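Local structure of succinyl-CoA:3-ketoacid-coenzyme A transferase subunit B (Helicobacter pylori, 3RRL) at residues A172-E175 with A180-L183. The protein transfers coenzyme A from succinyl-CoA to a 3-oxo acid, giving a 3-oxoacyl-CoA and succinate, and belongs to the 3-oxoacid CoA-transferase subunit B family. Residues are numbered along the deposited sequence; the frame is centred on the assembly and turned at random.
Sequences AVFE and AMKL
Ala172 turns its methyl toward Leu183, whose CD1 lies against it; Val195 of helix 192-198 also touches Ala172 and Phe174, and a small residue suits a buried strand packed under a helix. The backbone O of Val173 lies 3.6 Å from the same CD1 of Leu183, while the branched Val173 side chain, on the other face of the sheet, packs on Val184 and Glu185 farther along the partner strand.

Phe174 forms the apolar centre. It pairs with Leu183 as an antiparallel non-hydrogen-bonded pair, the CA atoms 4.4 Å apart. Its flat ring offers two broad faces to apolar methyls, which the long unbranched Met181 and the branched Leu183 reach in this buried setting. CD1 of Leu183 lies over one face, 4.1 Å from the ring centroid, a CH-pi contact displaced toward the rim. CE of Met181, a selenomethionine, lies over the opposite face but is modelled too close to the ring, leaving its exact distance doubtful. The Met181 side chain, trans about chi1 (-172°) and extended beyond CG, carries this methyl to the ring, its SE approaching obliquely in a Met-aromatic contact.

At Glu175 the backbone takes over: its N donates to Lys182 O at 2.8 Å, and its O accepts from Lys182 N at 2.8 Å, the latter nearly straight at 174°. Lys182 O also receives a CA-H...O contact from Phe174. Polar residues suit this partly exposed face, where the Lys182 side chain runs outward, bending at chi4, to a salt bridge between NZ and Glu204.

This pairing is the antiparallel register of a beta hairpin, consecutive strands 172-177 and 180-186 joined by a short turn within the large mixed sheet of the CoA-transferase fold.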
loop_
_atom_site.group_PDB
_atom_site.type_symbol
_atom_site.label_atom_id
_atom_site.label_comp_id
_atom_site.label_asym_id
_atom_site.label_seq_id
_atom_site.Cartn_x
_atom_site.Cartn_y
_atom_site.Cartn_z
ATOM N N ALA B 172 -4.055 -13.593 39.063
ATOM C CA ALA B 172 -5.291 -12.878 38.816
ATOM C C ALA B 172 -5.521 -12.335 37.415
ATOM O O ALA B 172 -4.638 -12.317 36.577
ATOM C CB ALA B 172 -5.396 -11.756 39.800
ATOM N N VAL B 173 -6.753 -11.905 37.192
ATOM C CA VAL B 173 -7.144 -11.242 35.974
ATOM C C VAL B 173 -7.475 -9.789 36.310
ATOM O O VAL B 173 -8.234 -9.513 37.217
ATOM C CB VAL B 173 -8.351 -11.903 35.327
ATOM C CG1 VAL B 173 -8.702 -11.205 34.052
ATOM C CG2 VAL B 173 -8.084 -13.348 35.088
ATOM N N PHE B 174 -6.887 -8.870 35.560
ATOM C CA PHE B 174 -7.092 -7.455 35.756
ATOM C C PHE B 174 -7.596 -6.826 34.476
ATOM O O PHE B 174 -7.287 -7.287 33.395
ATOM C CB PHE B 174 -5.783 -6.756 36.099
ATOM C CG PHE B 174 -5.134 -7.229 37.353
ATOM C CD1 PHE B 174 -5.350 -6.575 38.543
ATOM C CD2 PHE B 174 -4.276 -8.305 37.335
ATOM C CE1 PHE B 174 -4.743 -6.996 39.685
ATOM C CE2 PHE B 174 -3.667 -8.728 38.482
ATOM C CZ PHE B 174 -3.899 -8.073 39.656
ATOM N N GLU B 175 -8.381 -5.768 34.615
ATOM C CA GLU B 175 -8.830 -4.983 33.474
ATOM C C GLU B 175 -8.401 -3.528 33.624
ATOM O O GLU B 175 -8.124 -3.061 34.726
ATOM C CB GLU B 175 -10.342 -5.100 33.294
ATOM C CG GLU B 175 -10.762 -6.460 32.761
ATOM C CD GLU B 175 -12.268 -6.639 32.675
ATOM O OE1 GLU B 175 -13.011 -5.712 33.071
ATOM O OE2 GLU B 175 -12.703 -7.719 32.211
ATOM N N ALA B 180 -6.639 3.246 34.899
ATOM C CA ALA B 180 -6.909 2.658 36.205
ATOM C C ALA B 180 -7.121 1.153 36.094
ATOM O O ALA B 180 -7.745 0.670 35.150
ATOM C CB ALA B 180 -8.126 3.320 36.832
HETATM N N MSE B 181 -6.612 0.418 37.074
HETATM C CA MSE B 181 -6.568 -1.038 37.003
HETATM C C MSE B 181 -7.537 -1.700 37.978
HETATM O O MSE B 181 -7.537 -1.395 39.171
HETATM C CB MSE B 181 -5.148 -1.519 37.294
HETATM C CG MSE B 181 -4.932 -2.993 37.054
HETATM SE SE MSE B 181 -3.077 -3.443 37.397
HETATM C CE MSE B 181 -2.969 -5.154 36.494
ATOM N N LYS B 182 -8.353 -2.618 37.472
ATOM C CA LYS B 182 -9.303 -3.342 38.315
ATOM C C LYS B 182 -8.983 -4.830 38.380
ATOM O O LYS B 182 -8.728 -5.461 37.353
ATOM C CB LYS B 182 -10.734 -3.158 37.791
ATOM C CG LYS B 182 -11.209 -1.718 37.697
ATOM C CD LYS B 182 -12.443 -1.629 36.808
ATOM C CE LYS B 182 -12.984 -0.201 36.684
ATOM N NZ LYS B 182 -13.769 0.267 37.872
ATOM N N LEU B 183 -9.052 -5.397 39.582
ATOM C CA LEU B 183 -8.874 -6.826 39.750
ATOM C C LEU B 183 -10.260 -7.407 39.600
ATOM O O LEU B 183 -11.106 -7.215 40.464
ATOM C CB LEU B 183 -8.400 -7.103 41.175
ATOM C CG LEU B 183 -8.424 -8.568 41.610
ATOM C CD1 LEU B 183 -7.512 -9.393 40.702
ATOM C CD2 LEU B 183 -8.016 -8.727 43.069
#